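Local coordinates for protein octopine dehydrogenase (Pecten maximus, PDB 3C7D) that catalyses the NADH-dependent reductive condensation of L-arginine with pyruvate to D-octopine, and the reverse oxidation of octopine, at residues A[140-145]-A[164-169]. Sequence-based numbering, arbitrary orientation.
Sequences SFETLP and SVLAAS. With NAD (nicotinamide-adenine-dinucleotide), chain B; PYR (pyruvic acid), chain C.
Glu142 sets CG between its own backbone N and carbonyl carbon (chi1 52°) and runs extended beyond it, which brings the carboxylate alongside Ala167; Phe141 has CG anti to its carbonyl carbon (chi1 -81°), which presents one ring face to Ala168. The methyl CB of Ala168 sits 3.4 Å from the centroid of the Phe141 ring, almost on the ring normal, a CH-pi contact over one face. Phe194 meets the same ring edge-to-face. Glu142 grips Ala167 twice: Glu142 N donates to Ala167 O (3.2 Å), nearly along the C=O axis, and Ala167 N gives its hydrogen to Glu142 OE2 (2.8 Å), approaching from outside the carboxylate plane. The side chain thus carries on the strand pairing after the main chain of 140-145 has turned away. Before that turn, strands 137-141 and 156-171 run antiparallel in the large mixed sheet that includes the parallel strands of the Rossmann-type NADH-binding domain, with Ser140 and Ser169 a hydrogen-bonded pair: Ser169 N to Ser140 O spans 2.9 Å, and Ser140 N reaches Ser169 O at 3.2 Å. Leu166 fills the angle where the chains part. Its CD2 packs on Phe141 CD2 (3.8 Å) and on Pro145, while CD1 meets Thr143 CG2 at 3.7 Å. On the departing loop Thr143 points OG1 the other way, to donate a 2.8 Å hydrogen bond to pyruvate O; His212, the active-site residue, also binds this substrate.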
ATOM      1  N   SER A 140      -8.961  -1.917  -0.685  1.00 23.03           N
ATOM      2  CA  SER A 140      -7.502  -1.842  -0.796  1.00 22.84           C
ATOM      3  C   SER A 140      -7.004  -1.697  -2.239  1.00 22.82           C
ATOM      4  O   SER A 140      -7.148  -2.618  -3.047  1.00 22.89           O
ATOM      5  CB  SER A 140      -6.858  -3.063  -0.139  1.00 22.81           C
ATOM      6  OG  SER A 140      -7.037  -3.044   1.265  1.00 22.64           O
ATOM      7  N   PHE A 141      -6.413  -0.541  -2.543  1.00 22.69           N
ATOM      8  CA  PHE A 141      -5.849  -0.257  -3.869  1.00 22.44           C
ATOM      9  C   PHE A 141      -4.403  -0.718  -3.953  1.00 22.55           C
ATOM     10  O   PHE A 141      -3.662  -0.610  -2.976  1.00 22.51           O
ATOM     11  CB  PHE A 141      -5.935   1.237  -4.183  1.00 22.17           C
ATOM     12  CG  PHE A 141      -7.286   1.675  -4.671  1.00 21.72           C
ATOM     13  CD1 PHE A 141      -8.322   1.916  -3.772  1.00 21.03           C
ATOM     14  CD2 PHE A 141      -7.521   1.853  -6.031  1.00 21.01           C
ATOM     15  CE1 PHE A 141      -9.573   2.320  -4.221  1.00 21.20           C
ATOM     16  CE2 PHE A 141      -8.767   2.258  -6.491  1.00 20.89           C
ATOM     17  CZ  PHE A 141      -9.796   2.491  -5.585  1.00 21.30           C
ATOM     18  N   GLU A 142      -4.006  -1.217  -5.123  1.00 22.68           N
ATOM     19  CA  GLU A 142      -2.689  -1.845  -5.294  1.00 22.96           C
ATOM     20  C   GLU A 142      -1.504  -0.903  -5.100  1.00 23.03           C
ATOM     21  O   GLU A 142      -0.447  -1.323  -4.625  1.00 23.19           O
ATOM     22  CB  GLU A 142      -2.582  -2.595  -6.631  1.00 22.92           C
ATOM     23  CG  GLU A 142      -2.962  -1.792  -7.871  1.00 23.22           C
ATOM     24  CD  GLU A 142      -2.936  -2.623  -9.147  1.00 23.27           C
ATOM     25  OE1 GLU A 142      -2.205  -3.634  -9.205  1.00 24.11           O
ATOM     26  OE2 GLU A 142      -3.649  -2.256 -10.103  1.00 23.87           O
ATOM     27  N   THR A 143      -1.690   0.361  -5.476  1.00 23.14           N
ATOM     28  CA  THR A 143      -0.670   1.403  -5.322  1.00 23.41           C
ATOM     29  C   THR A 143      -1.322   2.792  -5.307  1.00 23.73           C
ATOM     30  O   THR A 143      -2.551   2.905  -5.316  1.00 23.74           O
ATOM     31  CB  THR A 143       0.432   1.308  -6.425  1.00 23.38           C
ATOM     32  OG1 THR A 143       1.508   2.201  -6.118  1.00 23.44           O
ATOM     33  CG2 THR A 143      -0.122   1.628  -7.811  1.00 22.81           C
ATOM     34  N   LEU A 144      -0.509   3.845  -5.267  1.00 24.17           N
ATOM     35  CA  LEU A 144      -1.026   5.202  -5.435  1.00 24.54           C
ATOM     36  C   LEU A 144      -1.421   5.434  -6.898  1.00 24.89           C
ATOM     37  O   LEU A 144      -0.684   5.043  -7.810  1.00 24.81           O
ATOM     38  CB  LEU A 144       0.003   6.248  -4.983  1.00 24.58           C
ATOM     39  CG  LEU A 144      -0.493   7.679  -4.726  1.00 24.42           C
ATOM     40  CD1 LEU A 144      -1.339   7.742  -3.463  1.00 23.94           C
ATOM     41  CD2 LEU A 144       0.669   8.647  -4.621  1.00 24.41           C
ATOM     42  N   PRO A 145      -2.595   6.053  -7.125  1.00 25.24           N
ATOM     43  CA  PRO A 145      -3.057   6.386  -8.472  1.00 25.61           C
ATOM     44  C   PRO A 145      -2.042   7.165  -9.315  1.00 26.03           C
ATOM     45  O   PRO A 145      -1.964   6.952 -10.526  1.00 26.09           O
ATOM     46  CB  PRO A 145      -4.289   7.254  -8.211  1.00 25.53           C
ATOM     47  CG  PRO A 145      -4.793   6.796  -6.906  1.00 25.35           C
ATOM     48  CD  PRO A 145      -3.582   6.449  -6.103  1.00 25.23           C
ATOM     49  N   SER A 164      -2.879   4.246 -16.121  1.00 29.05           N
ATOM     50  CA  SER A 164      -3.912   3.889 -17.090  1.00 28.88           C
ATOM     51  C   SER A 164      -5.028   3.091 -16.416  1.00 28.69           C
ATOM     52  O   SER A 164      -6.181   3.529 -16.384  1.00 28.57           O
ATOM     53  CB  SER A 164      -3.299   3.104 -18.254  1.00 28.85           C
ATOM     54  OG  SER A 164      -4.293   2.404 -18.978  1.00 29.10           O
ATOM     55  N   VAL A 165      -4.668   1.926 -15.879  1.00 28.51           N
ATOM     56  CA  VAL A 165      -5.587   1.096 -15.095  1.00 28.37           C
ATOM     57  C   VAL A 165      -5.124   0.992 -13.639  1.00 28.17           C
ATOM     58  O   VAL A 165      -3.943   1.195 -13.338  1.00 28.29           O
ATOM     59  CB  VAL A 165      -5.766  -0.339 -15.695  1.00 28.46           C
ATOM     60  CG1 VAL A 165      -6.472  -0.286 -17.044  1.00 28.51           C
ATOM     61  CG2 VAL A 165      -4.425  -1.080 -15.802  1.00 28.16           C
ATOM     62  N   LEU A 166      -6.056   0.685 -12.742  1.00 27.81           N
ATOM     63  CA  LEU A 166      -5.727   0.437 -11.338  1.00 27.46           C
ATOM     64  C   LEU A 166      -6.763  -0.485 -10.698  1.00 27.37           C
ATOM     65  O   LEU A 166      -7.965  -0.321 -10.906  1.00 27.16           O
ATOM     66  CB  LEU A 166      -5.610   1.753 -10.557  1.00 27.40           C
ATOM     67  CG  LEU A 166      -4.690   1.752  -9.332  1.00 27.35           C
ATOM     68  CD1 LEU A 166      -3.239   1.599  -9.753  1.00 27.25           C
ATOM     69  CD2 LEU A 166      -4.868   3.016  -8.509  1.00 27.24           C
ATOM     70  N   ALA A 167      -6.285  -1.457  -9.928  1.00 27.25           N
ATOM     71  CA  ALA A 167      -7.152  -2.450  -9.307  1.00 27.17           C
ATOM     72  C   ALA A 167      -7.330  -2.208  -7.812  1.00 27.16           C
ATOM     73  O   ALA A 167      -6.410  -1.750  -7.132  1.00 27.21           O
ATOM     74  CB  ALA A 167      -6.614  -3.847  -9.561  1.00 27.15           C
ATOM     75  N   ALA A 168      -8.524  -2.520  -7.315  1.00 27.21           N
ATOM     76  CA  ALA A 168      -8.846  -2.409  -5.894  1.00 27.13           C
ATOM     77  C   ALA A 168      -9.671  -3.601  -5.422  1.00 27.10           C
ATOM     78  O   ALA A 168     -10.590  -4.040  -6.115  1.00 27.13           O
ATOM     79  CB  ALA A 168      -9.587  -1.118  -5.619  1.00 27.14           C
ATOM     80  N   SER A 169      -9.339  -4.121  -4.244  1.00 27.08           N
ATOM     81  CA  SER A 169     -10.115  -5.204  -3.642  1.00 27.12           C
ATOM     82  C   SER A 169     -11.165  -4.648  -2.684  1.00 27.03           C
ATOM     83  O   SER A 169     -11.144  -3.463  -2.354  1.00 26.91           O
ATOM     84  CB  SER A 169      -9.205  -6.176  -2.905  1.00 27.04           C
ATOM     85  OG  SER A 169      -8.902  -5.690  -1.615  1.00 27.44           O
TER
HETATM   86  PA  NAD B 405       4.487  10.802   1.940  1.00 33.33           P
HETATM   87  O1A NAD B 405       5.831  10.352   2.370  1.00 33.19           O
HETATM   88  O2A NAD B 405       4.572  11.998   1.076  1.00 33.17           O
HETATM   89  O5B NAD B 405       3.583  11.126   3.231  1.00 33.25           O
HETATM   90  C5B NAD B 405       4.122  11.672   4.412  1.00 33.40           C
HETATM   91  C4B NAD B 405       2.974  11.827   5.398  1.00 33.92           C
HETATM   92  O4B NAD B 405       2.946  10.758   6.326  1.00 34.38           O
HETATM   93  C3B NAD B 405       3.072  13.090   6.231  1.00 34.14           C
HETATM   94  O3B NAD B 405       2.465  14.174   5.575  1.00 33.87           O
HETATM   95  C2B NAD B 405       2.332  12.709   7.493  1.00 34.68           C
HETATM   96  O2B NAD B 405       0.957  12.992   7.360  1.00 35.25           O
HETATM   97  C1B NAD B 405       2.528  11.206   7.603  1.00 35.15           C
HETATM   98  N9A NAD B 405       3.566  10.919   8.615  1.00 35.68           N
HETATM   99  C8A NAD B 405       4.926  10.921   8.410  1.00 35.73           C
HETATM  100  N7A NAD B 405       5.543  10.618   9.573  1.00 35.77           N
HETATM  101  C5A NAD B 405       4.602  10.420  10.521  1.00 35.93           C
HETATM  102  C6A NAD B 405       4.692  10.094  11.871  1.00 36.12           C
HETATM  103  N6A NAD B 405       5.851  10.297  12.494  1.00 36.81           N
HETATM  104  N1A NAD B 405       3.534   9.953  12.621  1.00 35.87           N
HETATM  105  C2A NAD B 405       2.296  10.142  12.034  1.00 35.74           C
HETATM  106  N3A NAD B 405       2.221  10.468  10.689  1.00 36.31           N
HETATM  107  C4A NAD B 405       3.352  10.607   9.940  1.00 35.92           C
HETATM  108  O3  NAD B 405       3.727   9.576   1.204  1.00 33.17           O
HETATM  109  PN  NAD B 405       2.927   9.725  -0.195  1.00 33.20           P
HETATM  110  O1N NAD B 405       3.824  10.295  -1.223  1.00 33.01           O
HETATM  111  O2N NAD B 405       1.620  10.377   0.054  1.00 33.19           O
HETATM  112  O5D NAD B 405       2.682   8.190  -0.612  1.00 33.15           O
HETATM  113  C5D NAD B 405       1.944   7.295   0.191  1.00 33.37           C
HETATM  114  C4D NAD B 405       2.190   5.866  -0.287  1.00 33.69           C
HETATM  115  O4D NAD B 405       2.059   5.788  -1.696  1.00 34.13           O
HETATM  116  C3D NAD B 405       3.588   5.378   0.065  1.00 33.82           C
HETATM  117  O3D NAD B 405       3.478   4.140   0.728  1.00 33.20           O
HETATM  118  C2D NAD B 405       4.306   5.204  -1.259  1.00 34.00           C
HETATM  119  O2D NAD B 405       5.091   4.033  -1.275  1.00 34.48           O
HETATM  120  C1D NAD B 405       3.169   5.122  -2.272  1.00 34.23           C
HETATM  121  N1N NAD B 405       3.510   5.712  -3.586  1.00 34.37           N
HETATM  122  C2N NAD B 405       3.969   7.002  -3.688  1.00 34.06           C
HETATM  123  C3N NAD B 405       4.280   7.552  -4.934  1.00 33.99           C
HETATM  124  C7N NAD B 405       4.252   9.046  -5.095  1.00 33.80           C
HETATM  125  O7N NAD B 405       4.483   9.587  -6.374  1.00 33.96           O
HETATM  126  N7N NAD B 405       4.005   9.829  -4.043  1.00 33.53           N
HETATM  127  C4N NAD B 405       4.124   6.768  -6.080  1.00 34.09           C
HETATM  128  C5N NAD B 405       3.652   5.464  -5.976  1.00 34.27           C
HETATM  129  C6N NAD B 405       3.348   4.948  -4.715  1.00 34.48           C
HETATM  130  C   PYR C 406       4.334   0.292  -5.131  1.00 43.35           C
HETATM  131  O   PYR C 406       3.048   0.324  -4.773  1.00 44.45           O
HETATM  132  OXT PYR C 406       5.138   1.260  -4.588  1.00 44.37           O
HETATM  133  CA  PYR C 406       4.870  -0.700  -6.041  1.00 40.67           C
HETATM  134  O3  PYR C 406       6.170  -1.115  -5.818  1.00 36.50           O
HETATM  135  CB  PYR C 406       4.048  -1.234  -7.250  1.00 32.77           C